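PDB 6DRU: glycosyl hydrolases family 31 family protein from Aspergillus niger, which releases alpha-xylose from the non-reducing terminal glucose of xyloglucan oligosaccharides, acting as an alpha-xylosidase of glycoside hydrolase family 31. Local coordinates for residues 283-288 with 321-326; 392-397 with 465-470; 442-447 with 479-484. All blocks are in the same frame, centred on the assembly; numbering follows the deposited sequence.

Contact 1 (283-288 with 321-326); sequences VIDYQS and MASLWP. With XYS (alpha-D-xylopyranose), chain N; NAG (2-acetamido-2-deoxy-beta-D-glucopyranose), chain D; BGC (beta-D-glucopyranose), chain F.
Y286 sets CG between its backbone N and carbonyl carbon (chi1 70°), whereas W325 carries CG anti to its carbonyl carbon (chi1 -82°). The two side chains lie side by side, pointing the same way. Their rings are slid apart and barely overlap: planes 29° apart, centroids of the Y286 ring and the six-membered W325 ring 5.3 Å apart, with Y286 CD2 3.3 Å from W325 CZ2. XYS C5 lies over one face of Y286 near its rim, and Q287 CG sits over the centre of the opposite face; Y286 OH accepts a hydrogen bond from BGC O6 at 3.0 Å. Behind this pair stands a beta-alpha-beta unit of the TIM barrel, strand 281-284, helix 305-316 and strand 319-328. Between its parallel strands I284 N donates a hydrogen bond to M321 O at 2.7 Å, with V283 and M321 side by side on one face. At the next residue, D285, OD2 accepts a hydrogen bond from XYS O4 at 2.5 Å. A water donates to D285 OD1 at 2.8 Å and also hydrogen-bonds S323 OG. XYS O5 lies in the W325 plane at its edge, and W325 NE1 makes a weak hydrogen bond to D395 OD1.

Contact 2 (392-397 with 465-470); sequences FWIDQA and HVSLSR. With XYS (alpha-D-xylopyranose), chain N; BGC (beta-D-glucopyranose), chain F.
The indole of W393 is sandwiched between L468 and D395. L468 CD2 lies 3.5 Å from the centroid of the five-membered ring, a CH-pi contact over that face, and D395 CB covers the other face toward the rim. At the indole edge, L468 O lies in plane near CD1 and XYS O3 is 3.2 Å from W393 CZ2. W393 CG is anti to the backbone N (chi1 -174°); the W393 and L468 side chains lie side by side, pointing the same way. The R470 guanidinium is likewise used on face and edge. Q396 CA lies over one face, while NH1 donates at the edge to XYS O2 (3.2 Å, 149° at the hydrogen). D395 OD2 stands well out of the guanidinium plane, 3.4 Å from R470 NH1, and the carboxylate is turned 86° against it; this salt bridge works by charge alone, with no N-H aimed at the oxygen. A second carboxylate, D398, pairs with R470 NH2. D395 OD1 lies 2.7 Å from XYS O5; D395 is an active-site residue, probably the nucleophile as in GH31 enzymes. Behind the pocket the strands run parallel: L468 N donates to F392 O at 2.9 Å, and I394 N reaches L468 O weakly. In the barrel, strand 391-394 lies between strands 319-328 and 467-469, and strand 467-469 pairs in parallel with 481-484 on its other side. W393 and L468 face inward, while F392 and I394 pack outward against helix 439-455 through F451, H443 and I447.

Contact 3 (442-447 with 479-484); sequences AHQQAI and FCSMIW
One side-chain hydrogen bond links the helix to the strand: Q444 NE2 donates to S481 OG at 2.8 Å, with 157° at the hydrogen and the serine oxygen in the plane of the amide. CG of Q444 is anti to the carbonyl carbon (chi1 -60°), and the extended chain beyond it reaches toward the strand. Both ends of this buried amide are engaged, since Q444 OE1 is hydrogen-bonded to S476 OG; S481 OG is also hydrogen-bonded to S467 OG, so it is bonded both to the helix and to the adjacent strand.

The van der Waals and ring contacts centre on the F479 ring, which W441 of the same helix also meets edge-to-face. Q444 CB makes an off-centre CH-pi contact, 4.2 Å from the ring centroid and 29° off its normal, and is 3.7 Å from F479 CD2; the two side chains cross at about a right angle. Farther round the ring, F479 CE1 meets Q445 CA at 3.8 Å and Q445 CB at 4.0 Å. The backbone N of Q445 lies over one face of the ring, toward the rim. I483 CD1 touches the Q444 amide at NE2 (3.8 Å).

C480, the centre of an inverse gamma turn, is disulfide-bonded to C463, and C480 N donates a hydrogen bond to E448 OE1 of the helix. Helix 439-455 packs outside the TIM barrel against strands 391-394 and 467-469 and meets strand 481-484 through Q444. Strand 481-484 is itself flanked by strands 467-469 and 513-514, while W484 turns to the inner side, against W393 and the xylose.

Overall arrangement
From the N terminus, contact 1 comes first, closing the loop that carries helix 305-316 between two adjacent parallel barrel strands. It is complete before contact 2 opens at 392, the two being in series. They adjoin in the sheet, A322 O lying 2.7 Å from W393 N, and both meet the xylose. Contact 2 spans the longest loop, from 392-397 to 465-470, which holds helix 439-455. Contact 3 starts within that loop and ends beyond it, so contacts 2 and 3 cross; S467 N lies 2.9 Å from C480 O where their strands pair. Together they join five successive parallel barrel strands, from 281-284 to 481-484, with an outer helix.

Contact 1 (283-288 with 321-326)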
# COMPACT_ATOMS: atom_id res chain seq x y z
N VAL A 283 15.86 14.80 42.19
CA VAL A 283 15.22 14.73 40.88
C VAL A 283 13.91 15.51 40.91
O VAL A 283 13.11 15.36 41.84
CB VAL A 283 14.98 13.27 40.45
CG1 VAL A 283 14.45 13.22 39.03
CG2 VAL A 283 16.25 12.46 40.59
N ILE A 284 13.70 16.33 39.88
CA ILE A 284 12.45 17.07 39.67
C ILE A 284 11.70 16.41 38.52
O ILE A 284 12.25 16.25 37.43
CB ILE A 284 12.72 18.55 39.37
CG1 ILE A 284 13.47 19.21 40.53
CG2 ILE A 284 11.41 19.28 39.11
CD1 ILE A 284 13.86 20.65 40.26
N ASP A 285 10.45 16.03 38.77
CA ASP A 285 9.69 15.25 37.81
C ASP A 285 9.04 16.16 36.76
O ASP A 285 9.40 17.33 36.61
CB ASP A 285 8.65 14.39 38.54
CG ASP A 285 8.21 13.18 37.73
OD1 ASP A 285 8.57 13.10 36.54
OD2 ASP A 285 7.50 12.32 38.29
N TYR A 286 8.08 15.62 36.02
CA TYR A 286 7.46 16.32 34.90
C TYR A 286 6.41 17.31 35.40
O TYR A 286 6.27 17.58 36.59
CB TYR A 286 6.88 15.31 33.91
CG TYR A 286 5.65 14.53 34.37
CD1 TYR A 286 5.41 14.27 35.71
CD2 TYR A 286 4.74 14.05 33.44
CE1 TYR A 286 4.29 13.55 36.11
CE2 TYR A 286 3.63 13.33 33.83
CZ TYR A 286 3.40 13.09 35.16
OH TYR A 286 2.29 12.38 35.55
N GLN A 287 5.66 17.89 34.45
CA GLN A 287 4.61 18.88 34.72
C GLN A 287 5.14 20.12 35.44
O GLN A 287 4.36 20.90 35.99
CB GLN A 287 3.45 18.26 35.51
CG GLN A 287 2.80 17.06 34.83
CD GLN A 287 2.09 17.44 33.54
OE1 GLN A 287 2.71 17.61 32.49
NE2 GLN A 287 0.77 17.56 33.62
N SER A 288 6.46 20.31 35.43
CA SER A 288 7.09 21.47 36.06
C SER A 288 7.31 22.61 35.07
O SER A 288 7.99 23.58 35.42
CB SER A 288 8.42 21.06 36.69
OG SER A 288 9.20 20.29 35.79
N MET A 321 18.61 16.78 38.93
CA MET A 321 18.13 16.24 37.67
C MET A 321 16.71 16.75 37.43
O MET A 321 15.91 16.82 38.36
CB MET A 321 18.15 14.71 37.66
CG MET A 321 17.55 14.08 36.41
SD MET A 321 17.69 12.29 36.36
CE MET A 321 19.43 12.09 36.00
N ALA A 322 16.41 17.09 36.18
CA ALA A 322 15.10 17.60 35.81
C ALA A 322 14.53 16.78 34.65
O ALA A 322 15.26 16.16 33.88
CB ALA A 322 15.16 19.08 35.42
N SER A 323 13.20 16.79 34.55
CA SER A 323 12.48 15.98 33.59
C SER A 323 12.08 16.79 32.36
O SER A 323 11.80 17.98 32.44
CB SER A 323 11.22 15.38 34.23
OG SER A 323 10.35 14.84 33.25
N LEU A 324 12.06 16.11 31.21
CA LEU A 324 11.58 16.71 29.98
C LEU A 324 10.90 15.64 29.14
O LEU A 324 11.35 14.49 29.10
CB LEU A 324 12.71 17.37 29.17
CG LEU A 324 13.84 16.48 28.65
CD1 LEU A 324 14.25 16.91 27.25
CD2 LEU A 324 15.03 16.53 29.59
N TRP A 325 9.80 16.01 28.50
CA TRP A 325 9.08 15.14 27.58
C TRP A 325 9.32 15.57 26.14
O TRP A 325 9.58 16.75 25.87
CB TRP A 325 7.57 15.15 27.86
CG TRP A 325 7.15 14.25 28.98
CD1 TRP A 325 7.90 13.85 30.04
CD2 TRP A 325 5.87 13.63 29.13
NE1 TRP A 325 7.17 13.02 30.85
CE2 TRP A 325 5.92 12.87 30.32
CE3 TRP A 325 4.69 13.64 28.39
CZ2 TRP A 325 4.83 12.13 30.77
CZ3 TRP A 325 3.61 12.91 28.84
CH2 TRP A 325 3.68 12.16 30.02
N PRO A 326 9.25 14.65 25.18
CA PRO A 326 9.47 15.01 23.77
C PRO A 326 8.26 15.66 23.11
O PRO A 326 8.35 16.02 21.93
CB PRO A 326 9.79 13.66 23.12
CG PRO A 326 9.00 12.68 23.93
CD PRO A 326 9.01 13.20 25.35
C1 XYS N . 6.04 8.69 33.47
C2 XYS N . 7.31 8.17 34.11
C3 XYS N . 7.27 8.46 35.59
C4 XYS N . 6.99 9.93 35.82
C5 XYS N . 5.76 10.34 35.03
O1 XYS N . 4.93 8.05 34.06
O2 XYS N . 7.43 6.79 33.89
O3 XYS N . 8.50 8.11 36.18
O4 XYS N . 6.76 10.16 37.19
O5 XYS N . 5.96 10.08 33.66
C1 NAG D . -1.46 20.58 32.46
C2 NAG D . -2.57 20.82 33.46
C3 NAG D . -2.39 22.02 34.32
C4 NAG D . -0.95 22.21 34.76
C5 NAG D . -0.03 22.08 33.57
C6 NAG D . 1.41 22.27 34.01
C7 NAG D . -4.62 19.85 32.48
C8 NAG D . -5.90 20.03 31.70
N2 NAG D . -3.78 20.97 32.73
O3 NAG D . -3.24 21.92 35.44
O4 NAG D . -0.80 23.48 35.33
O5 NAG D . -0.19 20.80 33.03
O6 NAG D . 2.26 21.51 33.19
O7 NAG D . -4.31 18.75 32.89
C2 BGC F . -1.12 7.05 32.29
C3 BGC F . -0.12 6.93 31.19
C4 BGC F . 0.87 8.11 31.26
C5 BGC F . 1.44 8.22 32.65
C6 BGC F . 2.32 9.46 32.74
C1 BGC F . -0.36 7.13 33.59
O2 BGC F . -2.00 5.91 32.30
O3 BGC F . -0.78 6.95 29.98
O4 BGC F . 1.93 7.89 30.35
O5 BGC F . 0.40 8.34 33.60
O6 BGC F . 2.52 9.80 34.09
O HOH W 1 9.20 12.28 33.97
O HOH W 2 11.75 20.22 33.80

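Contact 2 (392-397 with 465-470)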
# COMPACT_ATOMS: atom_id res chain seq x y z
N PHE A 392 19.72 15.08 33.30
CA PHE A 392 18.44 15.21 32.61
C PHE A 392 17.69 13.89 32.60
O PHE A 392 18.27 12.83 32.38
CB PHE A 392 18.65 15.73 31.19
CG PHE A 392 19.18 17.13 31.14
CD1 PHE A 392 18.34 18.20 31.35
CD2 PHE A 392 20.53 17.37 30.92
CE1 PHE A 392 18.82 19.50 31.32
CE2 PHE A 392 21.02 18.66 30.89
CZ PHE A 392 20.17 19.73 31.09
N TRP A 393 16.38 13.99 32.82
CA TRP A 393 15.47 12.85 32.87
C TRP A 393 14.64 12.87 31.59
O TRP A 393 13.65 13.61 31.50
CB TRP A 393 14.60 12.91 34.12
CG TRP A 393 13.74 11.71 34.35
CD1 TRP A 393 13.73 10.56 33.62
CD2 TRP A 393 12.77 11.54 35.38
NE1 TRP A 393 12.81 9.69 34.13
CE2 TRP A 393 12.20 10.27 35.22
CE3 TRP A 393 12.32 12.35 36.43
CZ2 TRP A 393 11.21 9.77 36.06
CZ3 TRP A 393 11.34 11.86 37.27
CH2 TRP A 393 10.79 10.58 37.08
N ILE A 394 15.04 12.08 30.60
CA ILE A 394 14.38 12.06 29.30
C ILE A 394 13.33 10.96 29.34
O ILE A 394 13.57 9.81 28.97
CB ILE A 394 15.37 11.89 28.16
CG1 ILE A 394 16.51 10.95 28.57
CG2 ILE A 394 15.88 13.25 27.76
CD1 ILE A 394 17.51 10.67 27.46
N ASP A 395 12.14 11.33 29.78
CA ASP A 395 11.05 10.41 30.04
C ASP A 395 10.09 10.37 28.85
O ASP A 395 9.99 11.32 28.08
CB ASP A 395 10.31 10.84 31.31
CG ASP A 395 9.20 9.89 31.70
OD1 ASP A 395 8.13 10.39 32.11
OD2 ASP A 395 9.39 8.66 31.57
N GLN A 396 9.41 9.23 28.70
CA GLN A 396 8.30 9.09 27.76
C GLN A 396 8.72 9.31 26.31
O GLN A 396 7.99 9.90 25.52
CB GLN A 396 7.15 10.02 28.14
CG GLN A 396 6.39 9.56 29.36
CD GLN A 396 5.08 8.90 29.00
OE1 GLN A 396 4.28 9.45 28.24
NE2 GLN A 396 4.85 7.70 29.53
N ALA A 397 9.92 8.84 25.96
CA ALA A 397 10.46 8.99 24.62
C ALA A 397 10.59 7.65 23.91
O ALA A 397 11.60 7.36 23.26
CB ALA A 397 11.81 9.71 24.66
N HIS A 465 28.20 13.90 33.97
CA HIS A 465 26.77 13.91 34.26
C HIS A 465 26.12 12.72 33.57
O HIS A 465 26.71 12.08 32.69
CB HIS A 465 26.14 15.23 33.81
CG HIS A 465 26.93 16.44 34.19
ND1 HIS A 465 26.90 16.99 35.45
CD2 HIS A 465 27.81 17.19 33.48
CE1 HIS A 465 27.71 18.03 35.50
NE2 HIS A 465 28.27 18.17 34.31
N VAL A 466 24.89 12.41 33.97
CA VAL A 466 24.15 11.28 33.45
C VAL A 466 22.78 11.74 32.97
O VAL A 466 22.33 12.86 33.26
CB VAL A 466 23.99 10.14 34.48
CG1 VAL A 466 25.34 9.74 35.04
CG2 VAL A 466 23.05 10.57 35.59
N SER A 467 22.11 10.86 32.24
CA SER A 467 20.72 11.04 31.84
C SER A 467 19.93 9.80 32.23
O SER A 467 20.47 8.69 32.27
CB SER A 467 20.58 11.31 30.34
OG SER A 467 20.83 10.14 29.58
N LEU A 468 18.65 9.99 32.52
CA LEU A 468 17.76 8.91 32.93
C LEU A 468 16.76 8.68 31.80
O LEU A 468 15.90 9.53 31.55
CB LEU A 468 17.07 9.24 34.25
CG LEU A 468 16.09 8.21 34.83
CD1 LEU A 468 16.77 6.88 35.06
CD2 LEU A 468 15.49 8.74 36.12
N SER A 469 16.87 7.54 31.13
CA SER A 469 16.04 7.21 29.98
C SER A 469 15.20 5.98 30.27
O SER A 469 15.61 5.09 31.03
CB SER A 469 16.89 6.98 28.73
OG SER A 469 16.14 6.38 27.70
N ARG A 470 14.03 5.91 29.65
CA ARG A 470 13.11 4.79 29.80
C ARG A 470 13.13 3.85 28.60
O ARG A 470 12.40 2.86 28.58
CB ARG A 470 11.69 5.29 30.03
CG ARG A 470 10.83 4.38 30.88
CD ARG A 470 9.44 4.96 31.08
NE ARG A 470 8.71 5.08 29.82
CZ ARG A 470 7.57 5.74 29.68
NH1 ARG A 470 7.04 6.37 30.72
NH2 ARG A 470 6.97 5.79 28.50
C1 XYS N . 6.04 8.69 33.47
C2 XYS N . 7.31 8.17 34.11
C3 XYS N . 7.27 8.46 35.59
C4 XYS N . 6.99 9.93 35.82
C5 XYS N . 5.76 10.34 35.03
O1 XYS N . 4.93 8.05 34.06
O2 XYS N . 7.43 6.79 33.89
O3 XYS N . 8.50 8.11 36.18
O4 XYS N . 6.76 10.16 37.19
O5 XYS N . 5.96 10.08 33.66
C2 BGC F . -1.12 7.05 32.29
C3 BGC F . -0.12 6.93 31.19
C4 BGC F . 0.87 8.11 31.26
C5 BGC F . 1.44 8.22 32.65
C6 BGC F . 2.32 9.46 32.74
C1 BGC F . -0.36 7.13 33.59
O2 BGC F . -2.00 5.91 32.30
O3 BGC F . -0.78 6.95 29.98
O4 BGC F . 1.93 7.89 30.35
O5 BGC F . 0.40 8.34 33.60
O6 BGC F . 2.52 9.80 34.09

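Contact 3 (442-447 with 479-484)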
# COMPACT_ATOMS: atom_id res chain seq x y z
N ALA A 442 18.34 7.91 19.53
CA ALA A 442 18.74 9.25 19.12
C ALA A 442 18.37 10.30 20.16
O ALA A 442 19.00 11.37 20.19
CB ALA A 442 18.11 9.61 17.78
N HIS A 443 17.38 10.03 21.01
CA HIS A 443 17.06 10.95 22.09
C HIS A 443 18.15 10.94 23.16
O HIS A 443 18.55 12.00 23.65
CB HIS A 443 15.70 10.60 22.69
CG HIS A 443 15.11 11.70 23.54
ND1 HIS A 443 15.09 13.01 23.14
CD2 HIS A 443 14.51 11.66 24.75
CE1 HIS A 443 14.51 13.75 24.07
NE2 HIS A 443 14.15 12.95 25.06
N GLN A 444 18.63 9.75 23.53
CA GLN A 444 19.81 9.67 24.39
C GLN A 444 20.99 10.38 23.75
O GLN A 444 21.73 11.11 24.42
CB GLN A 444 20.17 8.21 24.66
CG GLN A 444 19.09 7.40 25.35
CD GLN A 444 19.53 5.96 25.59
OE1 GLN A 444 19.47 5.12 24.69
NE2 GLN A 444 19.97 5.68 26.81
N GLN A 445 21.17 10.19 22.44
CA GLN A 445 22.28 10.81 21.72
C GLN A 445 22.22 12.33 21.79
O GLN A 445 23.26 12.99 21.81
CB GLN A 445 22.27 10.34 20.27
CG GLN A 445 23.32 10.98 19.37
CD GLN A 445 23.11 10.67 17.91
OE1 GLN A 445 21.98 10.43 17.46
NE2 GLN A 445 24.19 10.66 17.14
N ALA A 446 21.01 12.90 21.83
CA ALA A 446 20.88 14.36 21.88
C ALA A 446 21.55 14.94 23.13
O ALA A 446 22.26 15.95 23.04
CB ALA A 446 19.41 14.75 21.83
N ILE A 447 21.35 14.30 24.29
CA ILE A 447 21.98 14.81 25.51
C ILE A 447 23.43 14.38 25.59
O ILE A 447 24.27 15.11 26.12
CB ILE A 447 21.19 14.37 26.75
CG1 ILE A 447 19.78 14.96 26.73
CG2 ILE A 447 21.89 14.81 28.02
CD1 ILE A 447 18.77 13.99 26.24
N PHE A 479 26.25 5.54 25.97
CA PHE A 479 25.91 6.87 26.43
C PHE A 479 26.04 6.98 27.95
O PHE A 479 25.93 5.99 28.67
CB PHE A 479 24.48 7.24 26.03
CG PHE A 479 24.21 7.13 24.56
CD1 PHE A 479 24.86 7.96 23.66
CD2 PHE A 479 23.28 6.22 24.08
CE1 PHE A 479 24.60 7.86 22.30
CE2 PHE A 479 23.02 6.12 22.72
CZ PHE A 479 23.68 6.94 21.83
N CYS A 480 26.29 8.20 28.42
CA CYS A 480 26.16 8.51 29.84
C CYS A 480 24.69 8.47 30.23
O CYS A 480 24.12 9.49 30.62
CB CYS A 480 26.76 9.89 30.16
SG CYS A 480 28.51 10.12 29.75
N SER A 481 24.07 7.30 30.13
CA SER A 481 22.63 7.18 30.26
C SER A 481 22.29 5.86 30.94
O SER A 481 22.86 4.82 30.61
CB SER A 481 21.95 7.26 28.89
OG SER A 481 20.54 7.24 29.01
N MET A 482 21.35 5.91 31.88
CA MET A 482 20.88 4.74 32.60
C MET A 482 19.42 4.46 32.26
O MET A 482 18.63 5.39 32.10
CB MET A 482 21.05 4.91 34.11
CG MET A 482 20.23 6.03 34.71
SD MET A 482 20.45 6.19 36.49
CE MET A 482 21.93 7.21 36.56
N ILE A 483 19.08 3.19 32.14
CA ILE A 483 17.73 2.75 31.80
C ILE A 483 17.02 2.34 33.08
O ILE A 483 17.63 1.72 33.96
CB ILE A 483 17.77 1.59 30.79
CG1 ILE A 483 18.58 1.97 29.55
CG2 ILE A 483 16.37 1.17 30.39
CD1 ILE A 483 17.97 3.09 28.74
N TRP A 484 15.73 2.66 33.18
CA TRP A 484 14.92 2.20 34.30
C TRP A 484 13.66 1.54 33.76
O TRP A 484 13.21 1.83 32.65
CB TRP A 484 14.60 3.34 35.29
CG TRP A 484 13.26 4.00 35.13
CD1 TRP A 484 12.12 3.70 35.82
CD2 TRP A 484 12.93 5.12 34.29
NE1 TRP A 484 11.10 4.53 35.43
CE2 TRP A 484 11.57 5.41 34.50
CE3 TRP A 484 13.66 5.88 33.37
CZ2 TRP A 484 10.92 6.44 33.82
CZ3 TRP A 484 13.01 6.90 32.70
CH2 TRP A 484 11.65 7.17 32.93